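PDB 4MLG: beta-xylosidase from Uncultured organism, which probably hydrolyses xylo-oligosaccharides, releasing D-xylose from their non-reducing ends, with a five-bladed beta-propeller of glycosyl hydrolase family 43. Local coordinates for residues I27-D32 with R301-A306; P4-P9 with D290-K295; G157-Y162 with C182-R187; G152-G157 with A171-G176. All blocks are in the same frame, centred on the assembly; numbering follows the deposited sequence.

Interaction 1 of 4, residues I27-D32 with R301-A306; sequences IYPSHD and RSLKVA. With SO4 (sulfate ion), chain N.
Arg301 and Asp32 form a buried salt bridge in which the NE and NH2 edge of the guanidinium faces both carboxylate oxygens. NH2 donates to OD1 of Asp32 at 2.7 Å along a nearly straight N-H...O line of 170°, meeting the syn lone pair and lying almost in the guanidinium plane. NE points at OD2 of Asp32; that pair refines very short, so its exact length is doubtful, but the two flat groups, 21° apart, are close to coplanar. OD2 also takes a weak bond from the backbone N of Arg301, at 3.2 Å. A bend at chi3 of Arg301 (-72°) turns the guanidinium back to the acid. On the remaining side NH1 reaches O1 of a sulfate that probably came from the crystallisation medium, in a weak 3.4 Å bond. A methionine in place of Arg301 would probably leave the buried Asp32 carboxylate without its counter-charge and remove the two-point grip that fixes its rotation. Leu303 supplies the apolar half of the contact: its CD2 lies 3.6 Å from CB of Pro29 and 4.4 Å from CG2 of Ile27. The segments thus join strand 24-32 to strand 302-308, which belong to different sheets; Ala14 of strand 12-14 packs against both Asp32 and Arg301, while Phe287 and His289 of strand 283-290 back Ile27 and Arg301.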
loop_
_atom_site.group_PDB
_atom_site.type_symbol
_atom_site.label_atom_id
_atom_site.label_comp_id
_atom_site.label_asym_id
_atom_site.label_seq_id
_atom_site.Cartn_x
_atom_site.Cartn_y
_atom_site.Cartn_z
ATOM N N ILE A 27 -25.548 -16.274 -1.338
ATOM C CA ILE A 27 -24.395 -16.433 -0.462
ATOM C C ILE A 27 -23.112 -16.115 -1.221
ATOM O O ILE A 27 -22.951 -16.508 -2.376
ATOM C CB ILE A 27 -24.308 -17.859 0.109
ATOM C CG1 ILE A 27 -25.685 -18.332 0.576
ATOM C CG2 ILE A 27 -23.305 -17.913 1.251
ATOM C CD1 ILE A 27 -25.693 -19.739 1.125
ATOM N N TYR A 28 -22.202 -15.397 -0.570
ATOM C CA TYR A 28 -20.928 -15.042 -1.182
ATOM C C TYR A 28 -19.764 -15.524 -0.323
ATOM O O TYR A 28 -19.184 -14.750 0.438
ATOM C CB TYR A 28 -20.844 -13.529 -1.397
ATOM C CG TYR A 28 -21.967 -12.979 -2.246
ATOM C CD1 TYR A 28 -21.875 -12.974 -3.631
ATOM C CD2 TYR A 28 -23.122 -12.469 -1.662
ATOM C CE1 TYR A 28 -22.898 -12.474 -4.413
ATOM C CE2 TYR A 28 -24.151 -11.967 -2.438
ATOM C CZ TYR A 28 -24.032 -11.973 -3.813
ATOM O OH TYR A 28 -25.050 -11.476 -4.593
ATOM N N PRO A 29 -19.425 -16.817 -0.441
ATOM C CA PRO A 29 -18.379 -17.429 0.379
ATOM C C PRO A 29 -17.013 -17.403 -0.300
ATOM O O PRO A 29 -16.927 -17.196 -1.509
ATOM C CB PRO A 29 -18.857 -18.874 0.491
ATOM C CG PRO A 29 -19.499 -19.132 -0.837
ATOM C CD PRO A 29 -20.106 -17.816 -1.287
ATOM N N SER A 30 -15.957 -17.610 0.482
ATOM C CA SER A 30 -14.626 -17.818 -0.070
ATOM C C SER A 30 -14.553 -19.238 -0.624
ATOM O O SER A 30 -15.399 -20.071 -0.304
ATOM C CB SER A 30 -13.561 -17.619 1.007
ATOM O OG SER A 30 -13.687 -16.352 1.625
ATOM N N HIS A 31 -13.548 -19.517 -1.450
ATOM C CA HIS A 31 -13.405 -20.847 -2.036
ATOM C C HIS A 31 -12.111 -21.529 -1.596
ATOM O O HIS A 31 -11.049 -21.291 -2.167
ATOM C CB HIS A 31 -13.467 -20.774 -3.565
ATOM C CG HIS A 31 -13.460 -22.113 -4.240
ATOM N ND1 HIS A 31 -13.406 -22.255 -5.610
ATOM C CD2 HIS A 31 -13.504 -23.369 -3.734
ATOM C CE1 HIS A 31 -13.414 -23.540 -5.918
ATOM N NE2 HIS A 31 -13.473 -24.237 -4.799
ATOM N N ASP A 32 -12.212 -22.389 -0.587
ATOM C CA ASP A 32 -11.062 -23.151 -0.116
ATOM C C ASP A 32 -10.685 -24.266 -1.087
ATOM O O ASP A 32 -11.545 -25.005 -1.567
ATOM C CB ASP A 32 -11.340 -23.748 1.266
ATOM C CG ASP A 32 -11.179 -22.736 2.382
ATOM O OD1 ASP A 32 -10.353 -21.812 2.233
ATOM O OD2 ASP A 32 -11.873 -22.869 3.411
ATOM N N ARG A 301 -12.690 -25.815 4.402
ATOM C CA ARG A 301 -13.896 -25.568 5.181
ATOM C C ARG A 301 -15.166 -25.752 4.355
ATOM O O ARG A 301 -15.202 -25.420 3.173
ATOM C CB ARG A 301 -13.845 -24.157 5.770
ATOM C CG ARG A 301 -12.648 -23.922 6.679
ATOM C CD ARG A 301 -12.320 -22.444 6.830
ATOM N NE ARG A 301 -11.741 -21.878 5.614
ATOM C CZ ARG A 301 -11.315 -20.624 5.502
ATOM N NH1 ARG A 301 -11.398 -19.796 6.534
ATOM N NH2 ARG A 301 -10.804 -20.196 4.356
ATOM N N SER A 302 -16.204 -26.285 4.991
ATOM C CA SER A 302 -17.486 -26.495 4.329
ATOM C C SER A 302 -18.554 -25.642 4.999
ATOM O O SER A 302 -18.739 -25.713 6.212
ATOM C CB SER A 302 -17.881 -27.970 4.390
ATOM O OG SER A 302 -16.852 -28.795 3.872
ATOM N N LEU A 303 -19.257 -24.834 4.210
ATOM C CA LEU A 303 -20.254 -23.931 4.774
ATOM C C LEU A 303 -21.523 -24.651 5.219
ATOM O O LEU A 303 -21.908 -25.672 4.647
ATOM C CB LEU A 303 -20.574 -22.768 3.822
ATOM C CG LEU A 303 -20.806 -22.987 2.324
ATOM C CD1 LEU A 303 -22.035 -23.830 2.046
ATOM C CD2 LEU A 303 -20.933 -21.642 1.632
ATOM N N LYS A 304 -22.163 -24.108 6.247
ATOM C CA LYS A 304 -23.354 -24.719 6.818
ATOM C C LYS A 304 -24.265 -23.655 7.422
ATOM O O LYS A 304 -23.827 -22.541 7.708
ATOM C CB LYS A 304 -22.957 -25.749 7.877
ATOM C CG LYS A 304 -22.084 -25.186 8.987
ATOM C CD LYS A 304 -21.538 -26.288 9.879
ATOM C CE LYS A 304 -22.658 -27.107 10.496
ATOM N NZ LYS A 304 -22.142 -28.194 11.373
ATOM N N VAL A 305 -25.532 -23.999 7.614
ATOM C CA VAL A 305 -26.499 -23.042 8.135
ATOM C C VAL A 305 -27.271 -23.599 9.329
ATOM O O VAL A 305 -27.744 -24.736 9.306
ATOM C CB VAL A 305 -27.477 -22.568 7.032
ATOM C CG1 VAL A 305 -28.094 -23.757 6.308
ATOM C CG2 VAL A 305 -28.552 -21.662 7.613
ATOM N N ALA A 306 -27.375 -22.790 10.380
ATOM C CA ALA A 306 -28.148 -23.150 11.560
ATOM C C ALA A 306 -29.127 -22.033 11.893
ATOM O O ALA A 306 -28.808 -20.852 11.735
ATOM C CB ALA A 306 -27.228 -23.416 12.737
HETATM S S SO4 N . -10.187 -15.593 6.811
HETATM O O1 SO4 N . -10.548 -16.552 5.772
HETATM O O2 SO4 N . -11.347 -15.324 7.654
HETATM O O3 SO4 N . -9.107 -16.143 7.626
HETATM O O4 SO4 N . -9.751 -14.349 6.186
#

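Interaction 2 of 4, residues P4-P9 with D290-K295; sequences PRYLVP and DCVPSK
Tyr6 reaches from the N-terminal strand 5-6 to Asp290 and to the turn after it, beside the sheet where the two ends of the chain meet. This N-terminal strand lies at the outside of a sheet otherwise built from the C-terminal strands 276-280, 283-290 and 302-308, an arrangement that recalls the velcro closure of beta-propellers. Pro4 packs on Lys304; Arg5 then pairs through its backbone with Val305 of strand 302-308, which sets the edge strand in place. Tyr6 follows and makes the contact itself. Its CG stands beside the backbone N and opposite the carbonyl carbon (chi1 -73°), a setting that sends the ring toward the 290-295 segment. The hydroxyl donates to OD1 of Asp290 at 2.6 Å, using the syn lone pair; OD1 lies at the ring edge, near its plane, and the carboxylate is turned 39° from the ring. Lys304 NZ bonds to both the Tyr6 hydroxyl and Asp290 OD2, closing a small polar cluster around the buried acid. A phenylalanine here, lacking the hydroxyl, would probably leave Asp290 OD1 and Lys304 each short of a partner and the ring held by packing alone. Leu7, buried, packs on Leu303 and Val305. On the other segment, Val292 to Lys295 form a type I beta turn, closed by Lys295 N to Val292 O at 3.0 Å. Its first two residues both approach the tyrosine obliquely, from one side of the ring plane: CB of Val292 lies 3.5 Å from Tyr6 OH, and CD of Pro293 lies 4.2 Å from Tyr6 CE1.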
loop_
_atom_site.group_PDB
_atom_site.type_symbol
_atom_site.label_atom_id
_atom_site.label_comp_id
_atom_site.label_asym_id
_atom_site.label_seq_id
_atom_site.Cartn_x
_atom_site.Cartn_y
_atom_site.Cartn_z
ATOM N N PRO A 4 -28.178 -28.407 11.980
ATOM C CA PRO A 4 -27.445 -27.613 10.987
ATOM C C PRO A 4 -27.353 -28.334 9.647
ATOM O O PRO A 4 -27.068 -29.530 9.607
ATOM C CB PRO A 4 -26.053 -27.481 11.609
ATOM C CG PRO A 4 -26.277 -27.624 13.070
ATOM C CD PRO A 4 -27.387 -28.623 13.204
ATOM N N ARG A 5 -27.590 -27.604 8.563
ATOM C CA ARG A 5 -27.612 -28.193 7.230
ATOM C C ARG A 5 -26.416 -27.747 6.395
ATOM O O ARG A 5 -26.145 -26.552 6.275
ATOM C CB ARG A 5 -28.912 -27.822 6.513
ATOM C CG ARG A 5 -28.966 -28.261 5.059
ATOM C CD ARG A 5 -30.134 -27.618 4.328
ATOM N NE ARG A 5 -30.138 -27.957 2.908
ATOM C CZ ARG A 5 -30.964 -27.424 2.013
ATOM N NH1 ARG A 5 -31.858 -26.519 2.389
ATOM N NH2 ARG A 5 -30.895 -27.793 0.743
ATOM N N TYR A 6 -25.700 -28.713 5.826
ATOM C CA TYR A 6 -24.611 -28.416 4.902
ATOM C C TYR A 6 -25.173 -28.124 3.514
ATOM O O TYR A 6 -25.975 -28.895 2.986
ATOM C CB TYR A 6 -23.613 -29.575 4.848
ATOM C CG TYR A 6 -22.742 -29.689 6.080
ATOM C CD1 TYR A 6 -21.553 -28.980 6.177
ATOM C CD2 TYR A 6 -23.109 -30.501 7.145
ATOM C CE1 TYR A 6 -20.751 -29.076 7.299
ATOM C CE2 TYR A 6 -22.313 -30.605 8.274
ATOM C CZ TYR A 6 -21.135 -29.889 8.344
ATOM O OH TYR A 6 -20.337 -29.986 9.462
ATOM N N LEU A 7 -24.749 -27.009 2.928
ATOM C CA LEU A 7 -25.333 -26.536 1.676
ATOM C C LEU A 7 -24.567 -26.990 0.435
ATOM O O LEU A 7 -25.172 -27.408 -0.552
ATOM C CB LEU A 7 -25.454 -25.012 1.695
ATOM C CG LEU A 7 -26.262 -24.441 2.861
ATOM C CD1 LEU A 7 -26.264 -22.924 2.825
ATOM C CD2 LEU A 7 -27.681 -24.983 2.830
ATOM N N VAL A 8 -23.242 -26.898 0.480
ATOM C CA VAL A 8 -22.416 -27.296 -0.658
ATOM C C VAL A 8 -21.447 -28.413 -0.278
ATOM O O VAL A 8 -20.344 -28.150 0.202
ATOM C CB VAL A 8 -21.627 -26.106 -1.233
ATOM C CG1 VAL A 8 -20.877 -26.528 -2.489
ATOM C CG2 VAL A 8 -22.564 -24.949 -1.537
ATOM N N PRO A 9 -21.868 -29.670 -0.489
ATOM C CA PRO A 9 -21.067 -30.855 -0.159
ATOM C C PRO A 9 -19.982 -31.139 -1.195
ATOM O O PRO A 9 -18.977 -31.771 -0.870
ATOM C CB PRO A 9 -22.101 -31.992 -0.170
ATOM C CG PRO A 9 -23.450 -31.321 -0.211
ATOM C CD PRO A 9 -23.222 -30.036 -0.926
ATOM N N ASP A 290 -17.494 -25.366 9.176
ATOM C CA ASP A 290 -16.571 -26.178 9.961
ATOM C C ASP A 290 -15.821 -27.153 9.055
ATOM O O ASP A 290 -16.116 -27.253 7.864
ATOM C CB ASP A 290 -17.281 -26.908 11.109
ATOM C CG ASP A 290 -18.461 -27.743 10.643
ATOM O OD1 ASP A 290 -18.511 -28.130 9.457
ATOM O OD2 ASP A 290 -19.343 -28.023 11.481
ATOM N N CYS A 291 -14.857 -27.870 9.618
ATOM C CA CYS A 291 -14.009 -28.743 8.815
ATOM C C CYS A 291 -14.321 -30.221 9.030
ATOM O O CYS A 291 -13.419 -31.059 9.064
ATOM C CB CYS A 291 -12.536 -28.455 9.107
ATOM S SG CYS A 291 -12.092 -26.711 8.924
ATOM N N VAL A 292 -15.607 -30.533 9.166
ATOM C CA VAL A 292 -16.047 -31.916 9.332
ATOM C C VAL A 292 -15.888 -32.781 8.067
ATOM O O VAL A 292 -15.348 -33.884 8.148
ATOM C CB VAL A 292 -17.490 -32.006 9.899
ATOM C CG1 VAL A 292 -17.977 -33.446 9.910
ATOM C CG2 VAL A 292 -17.549 -31.409 11.297
ATOM N N PRO A 293 -16.349 -32.291 6.894
ATOM C CA PRO A 293 -16.152 -33.120 5.696
ATOM C C PRO A 293 -14.680 -33.308 5.324
ATOM O O PRO A 293 -14.325 -34.330 4.736
ATOM C CB PRO A 293 -16.870 -32.326 4.600
ATOM C CG PRO A 293 -17.870 -31.501 5.324
ATOM C CD PRO A 293 -17.196 -31.120 6.604
ATOM N N SER A 294 -13.840 -32.336 5.663
ATOM C CA SER A 294 -12.415 -32.421 5.360
ATOM C C SER A 294 -11.662 -33.129 6.480
ATOM O O SER A 294 -10.437 -33.257 6.436
ATOM C CB SER A 294 -11.825 -31.030 5.134
ATOM O OG SER A 294 -11.807 -30.280 6.336
ATOM N N LYS A 295 -12.411 -33.580 7.483
ATOM C CA LYS A 295 -11.859 -34.321 8.616
ATOM C C LYS A 295 -10.802 -33.548 9.410
ATOM O O LYS A 295 -9.744 -34.085 9.738
ATOM C CB LYS A 295 -11.314 -35.682 8.164
ATOM C CG LYS A 295 -12.376 -36.619 7.599
ATOM C CD LYS A 295 -11.776 -37.955 7.184
ATOM C CE LYS A 295 -12.848 -38.929 6.718
ATOM N NZ LYS A 295 -13.634 -38.394 5.572
#

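Interaction 3 of 4, residues G157-Y162 with C182-R187; sequences GQLQRY and CPKVVR
Leu159 meets Cys182 and Lys184 by van der Waals contact alone, and no hydrogen bond crosses between the two segments. The leucine uses its two methyl branches separately: CD2 rests 3.9 Å from the backbone O of Cys182, while CD1 approaches the aliphatic CG of Lys184 at 4.4 Å. With CG anti to the backbone N (chi1 -176°), the leucine extends away from its own turn toward the start of strand 184-188. Lys184 presents only its aliphatic part here. The chain bends at chi2 (-63°) and then runs straight, so that its ammonium group leaves the leucine behind and forms a salt bridge with Asp201 of the adjacent strand 200-205.

Within 157-162 two backbone hydrogen bonds hold the turn. Arg161 N bonds to Gln158 O at 3.1 Å, and Tyr162 N makes a weak bond to Leu159 O at 3.4 Å, giving the tight 3-10 winding from which Leu159 projects.

Charged and polar ends on this segment turn elsewhere. Arg161 forms a salt bridge with Glu169 of the second subunit, which also accepts a hydrogen bond from Gln160, and CG of Gln158 lies over one face of the Arg161 guanidinium, toward its rim.

The arrangement is that of a short 3-10 turn in the loop between two strands of a propeller blade, packed against the start of the second strand, with its outer residues at the dimer interface.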
loop_
_atom_site.group_PDB
_atom_site.type_symbol
_atom_site.label_atom_id
_atom_site.label_comp_id
_atom_site.label_asym_id
_atom_site.label_seq_id
_atom_site.Cartn_x
_atom_site.Cartn_y
_atom_site.Cartn_z
ATOM N N GLY A 157 -4.187 -10.759 9.042
ATOM C CA GLY A 157 -4.971 -9.676 8.477
ATOM C C GLY A 157 -4.258 -8.336 8.497
ATOM O O GLY A 157 -4.779 -7.344 7.989
ATOM N N GLN A 158 -3.073 -8.312 9.101
ATOM C CA GLN A 158 -2.195 -7.142 9.085
ATOM C C GLN A 158 -2.777 -5.909 9.776
ATOM O O GLN A 158 -2.280 -4.800 9.581
ATOM C CB GLN A 158 -1.786 -6.792 7.648
ATOM C CG GLN A 158 -1.134 -7.935 6.889
ATOM C CD GLN A 158 -0.954 -7.628 5.415
ATOM O OE1 GLN A 158 -1.432 -6.607 4.919
ATOM N NE2 GLN A 158 -0.260 -8.511 4.706
ATOM N N LEU A 159 -3.814 -6.101 10.585
ATOM C CA LEU A 159 -4.457 -4.985 11.275
ATOM C C LEU A 159 -3.520 -4.342 12.294
ATOM O O LEU A 159 -3.626 -3.151 12.580
ATOM C CB LEU A 159 -5.746 -5.446 11.961
ATOM C CG LEU A 159 -6.613 -4.395 12.660
ATOM C CD1 LEU A 159 -7.153 -3.383 11.661
ATOM C CD2 LEU A 159 -7.751 -5.062 13.419
ATOM N N GLN A 160 -2.598 -5.134 12.833
ATOM C CA GLN A 160 -1.662 -4.640 13.839
ATOM C C GLN A 160 -0.547 -3.792 13.233
ATOM O O GLN A 160 0.186 -3.115 13.954
ATOM C CB GLN A 160 -1.071 -5.793 14.660
ATOM C CG GLN A 160 -0.256 -6.800 13.861
ATOM C CD GLN A 160 -1.120 -7.784 13.100
ATOM O OE1 GLN A 160 -2.341 -7.807 13.258
ATOM N NE2 GLN A 160 -0.491 -8.604 12.266
ATOM N N ARG A 161 -0.422 -3.827 11.910
ATOM C CA ARG A 161 0.583 -3.022 11.225
ATOM C C ARG A 161 0.184 -1.549 11.182
ATOM O O ARG A 161 0.999 -0.688 10.847
ATOM C CB ARG A 161 0.802 -3.533 9.799
ATOM C CG ARG A 161 1.395 -4.930 9.705
ATOM C CD ARG A 161 1.578 -5.335 8.250
ATOM N NE ARG A 161 2.238 -6.628 8.105
ATOM C CZ ARG A 161 2.519 -7.191 6.933
ATOM N NH1 ARG A 161 2.196 -6.572 5.806
ATOM N NH2 ARG A 161 3.123 -8.371 6.888
ATOM N N TYR A 162 -1.067 -1.262 11.527
ATOM C CA TYR A 162 -1.602 0.088 11.393
ATOM C C TYR A 162 -2.066 0.685 12.720
ATOM O O TYR A 162 -2.649 -0.004 13.558
ATOM C CB TYR A 162 -2.764 0.102 10.391
ATOM C CG TYR A 162 -2.421 -0.472 9.034
ATOM C CD1 TYR A 162 -1.994 0.348 7.997
ATOM C CD2 TYR A 162 -2.529 -1.835 8.789
ATOM C CE1 TYR A 162 -1.680 -0.175 6.756
ATOM C CE2 TYR A 162 -2.218 -2.366 7.552
ATOM C CZ TYR A 162 -1.794 -1.532 6.540
ATOM O OH TYR A 162 -1.486 -2.061 5.308
ATOM N N CYS A 182 -9.234 -2.395 17.890
ATOM C CA CYS A 182 -10.645 -2.365 17.537
ATOM C C CYS A 182 -10.821 -2.630 16.051
ATOM O O CYS A 182 -9.930 -2.332 15.255
ATOM C CB CYS A 182 -11.250 -1.003 17.884
ATOM S SG CYS A 182 -10.990 -0.467 19.589
ATOM N N PRO A 183 -11.974 -3.200 15.667
ATOM C CA PRO A 183 -12.310 -3.283 14.244
ATOM C C PRO A 183 -12.552 -1.879 13.701
ATOM O O PRO A 183 -12.800 -0.961 14.482
ATOM C CB PRO A 183 -13.611 -4.093 14.239
ATOM C CG PRO A 183 -14.191 -3.888 15.595
ATOM C CD PRO A 183 -13.014 -3.804 16.518
ATOM N N LYS A 184 -12.474 -1.707 12.387
ATOM C CA LYS A 184 -12.597 -0.381 11.800
ATOM C C LYS A 184 -13.941 -0.173 11.117
ATOM O O LYS A 184 -14.530 -1.112 10.583
ATOM C CB LYS A 184 -11.459 -0.129 10.810
ATOM C CG LYS A 184 -10.080 -0.104 11.446
ATOM C CD LYS A 184 -9.966 1.032 12.449
ATOM C CE LYS A 184 -8.602 1.049 13.117
ATOM N NZ LYS A 184 -8.480 2.181 14.078
ATOM N N VAL A 185 -14.417 1.067 11.145
ATOM C CA VAL A 185 -15.662 1.440 10.486
ATOM C C VAL A 185 -15.430 2.672 9.613
ATOM O O VAL A 185 -14.749 3.613 10.021
ATOM C CB VAL A 185 -16.786 1.716 11.511
ATOM C CG1 VAL A 185 -16.308 2.678 12.591
ATOM C CG2 VAL A 185 -18.032 2.251 10.821
ATOM N N VAL A 186 -15.979 2.655 8.403
ATOM C CA VAL A 186 -15.844 3.787 7.498
ATOM C C VAL A 186 -17.076 3.920 6.602
ATOM O O VAL A 186 -17.627 2.922 6.134
ATOM C CB VAL A 186 -14.548 3.689 6.649
ATOM C CG1 VAL A 186 -14.552 2.433 5.792
ATOM C CG2 VAL A 186 -14.366 4.935 5.792
ATOM N N ARG A 187 -17.522 5.154 6.393
ATOM C CA ARG A 187 -18.669 5.408 5.532
ATOM C C ARG A 187 -18.233 5.486 4.073
ATOM O O ARG A 187 -17.254 6.155 3.742
ATOM C CB ARG A 187 -19.386 6.696 5.946
ATOM C CG ARG A 187 -20.625 7.014 5.120
ATOM C CD ARG A 187 -21.347 8.257 5.629
ATOM N NE ARG A 187 -20.513 9.454 5.558
ATOM C CZ ARG A 187 -20.462 10.269 4.508
ATOM N NH1 ARG A 187 -21.195 10.017 3.431
ATOM N NH2 ARG A 187 -19.675 11.336 4.533
#

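Interaction 4 of 4, residues G152-G157 with A171-G176; sequences GGLWGG and ALLPEG
Leu173 packs against Trp155 and Leu154 within the long excursion that joins strands 147-151 and 184-188, neighbours in one antiparallel blade of the propeller. Residues 154-157 form a tight turn, with Gly157 N bonded to Leu154 O at 3.1 Å; Trp155, at its second position, has positive phi (62°), and with Gly156 following it the turn is close to type II'. The Trp155 side chain begins by pointing away from residues 171-176, yet the indole comes back to them: CG stands opposite the carbonyl carbon (chi1 -60°), and chi2 near zero eclipses CD1 with CA. The pyrrole part therefore does the touching, its CD1 lying 4.1 Å from CD2 of Leu173. Leu173 crosses the tryptophan at about a right angle and meets its ring obliquely. Its own CG takes the same place opposite the carbonyl carbon, with the chain directed at the turn. Leu154 meets the same methyl, its CD2 lying 4.3 Å from CD2 of Leu173. The indole also meets Phe222 edge-to-face, and Leu154 packs on the same phenylalanine. CD1 of Leu173 sits evenly beside two indole atoms, 3.8 Å from both CD1 and NE1 of Trp155.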
loop_
_atom_site.group_PDB
_atom_site.type_symbol
_atom_site.label_atom_id
_atom_site.label_comp_id
_atom_site.label_asym_id
_atom_site.label_seq_id
_atom_site.Cartn_x
_atom_site.Cartn_y
_atom_site.Cartn_z
ATOM N N GLY A 152 -11.182 -5.314 9.272
ATOM C CA GLY A 152 -10.147 -5.558 10.259
ATOM C C GLY A 152 -9.922 -7.042 10.484
ATOM O O GLY A 152 -10.828 -7.855 10.294
ATOM N N GLY A 153 -8.706 -7.394 10.890
ATOM C CA GLY A 153 -8.359 -8.776 11.170
ATOM C C GLY A 153 -6.956 -8.907 11.731
ATOM O O GLY A 153 -5.997 -8.428 11.130
ATOM N N LEU A 154 -6.832 -9.560 12.882
ATOM C CA LEU A 154 -5.537 -9.708 13.544
ATOM C C LEU A 154 -4.579 -10.641 12.810
ATOM O O LEU A 154 -4.989 -11.432 11.960
ATOM C CB LEU A 154 -5.717 -10.196 14.984
ATOM C CG LEU A 154 -6.293 -9.192 15.981
ATOM C CD1 LEU A 154 -6.273 -9.765 17.392
ATOM C CD2 LEU A 154 -5.530 -7.877 15.915
ATOM N N TRP A 155 -3.298 -10.523 13.153
ATOM C CA TRP A 155 -2.251 -11.431 12.682
ATOM C C TRP A 155 -2.076 -11.420 11.163
ATOM O O TRP A 155 -1.436 -10.525 10.612
ATOM C CB TRP A 155 -2.497 -12.854 13.199
ATOM C CG TRP A 155 -2.523 -12.952 14.703
ATOM C CD1 TRP A 155 -2.321 -11.940 15.599
ATOM C CD2 TRP A 155 -2.764 -14.132 15.481
ATOM N NE1 TRP A 155 -2.424 -12.416 16.883
ATOM C CE2 TRP A 155 -2.695 -13.759 16.839
ATOM C CE3 TRP A 155 -3.033 -15.466 15.162
ATOM C CZ2 TRP A 155 -2.884 -14.672 17.876
ATOM C CZ3 TRP A 155 -3.220 -16.372 16.193
ATOM C CH2 TRP A 155 -3.144 -15.970 17.533
ATOM N N GLY A 156 -2.644 -12.418 10.494
ATOM C CA GLY A 156 -2.542 -12.527 9.050
ATOM C C GLY A 156 -3.270 -11.409 8.331
ATOM O O GLY A 156 -3.006 -11.133 7.158
ATOM N N GLY A 157 -4.187 -10.759 9.042
ATOM C CA GLY A 157 -4.971 -9.676 8.477
ATOM C C GLY A 157 -4.258 -8.336 8.497
ATOM O O GLY A 157 -4.779 -7.344 7.989
ATOM N N ALA A 171 5.215 -3.724 13.088
ATOM C CA ALA A 171 3.922 -4.159 13.607
ATOM C C ALA A 171 3.937 -4.248 15.129
ATOM O O ALA A 171 4.967 -4.550 15.732
ATOM C CB ALA A 171 3.532 -5.495 13.000
ATOM N N LEU A 172 2.791 -3.978 15.747
ATOM C CA LEU A 172 2.700 -3.984 17.200
ATOM C C LEU A 172 1.392 -4.605 17.681
ATOM O O LEU A 172 0.308 -4.108 17.375
ATOM C CB LEU A 172 2.837 -2.561 17.746
ATOM C CG LEU A 172 2.982 -2.418 19.262
ATOM C CD1 LEU A 172 4.327 -2.962 19.718
ATOM C CD2 LEU A 172 2.808 -0.969 19.695
ATOM N N LEU A 173 1.501 -5.694 18.434
ATOM C CA LEU A 173 0.336 -6.339 19.026
ATOM C C LEU A 173 0.238 -5.996 20.508
ATOM O O LEU A 173 1.154 -6.292 21.276
ATOM C CB LEU A 173 0.405 -7.857 18.840
ATOM C CG LEU A 173 0.005 -8.407 17.470
ATOM C CD1 LEU A 173 0.389 -9.872 17.343
ATOM C CD2 LEU A 173 -1.489 -8.229 17.245
ATOM N N PRO A 174 -0.872 -5.362 20.913
ATOM C CA PRO A 174 -1.084 -5.006 22.321
ATOM C C PRO A 174 -1.102 -6.251 23.205
ATOM O O PRO A 174 -1.494 -7.319 22.738
ATOM C CB PRO A 174 -2.460 -4.326 22.310
ATOM C CG PRO A 174 -3.114 -4.785 21.045
ATOM C CD PRO A 174 -2.007 -4.968 20.061
ATOM N N GLU A 175 -0.670 -6.117 24.457
ATOM C CA GLU A 175 -0.582 -7.264 25.359
ATOM C C GLU A 175 -1.272 -7.025 26.700
ATOM O O GLU A 175 -1.229 -5.923 27.244
ATOM C CB GLU A 175 0.881 -7.638 25.610
ATOM C CG GLU A 175 1.628 -8.170 24.398
ATOM C CD GLU A 175 3.070 -8.522 24.719
ATOM O OE1 GLU A 175 3.600 -8.000 25.723
ATOM O OE2 GLU A 175 3.672 -9.323 23.974
ATOM N N GLY A 176 -1.898 -8.075 27.227
ATOM C CA GLY A 176 -2.457 -8.053 28.568
ATOM C C GLY A 176 -3.515 -6.996 28.828
ATOM O O GLY A 176 -4.555 -6.967 28.172
#

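Overall arrangement
The contacts form two pairs. Interactions 1 and 2, centres 9 Å apart, meet through strand 302-308, neighbour of strand 5-6 in one sheet, where Ser302 packs on Pro293; interaction 1 carries on to the sheet of strand 24-32. Their segments alternate along the chain, tying its ends together. Interactions 3 and 4, also 9 Å apart, share Gly157 and belong to the excursion between strands 147-151 and 184-188, where Gln160 NE2 bonds to Trp155 O. This second pair falls in sequence between the ends the first brings together, with centres 24 to 30 Å away and no touch. Interaction 1 lies closest to the chain's centre, with Pro29 about 9 Å from the calcium ion.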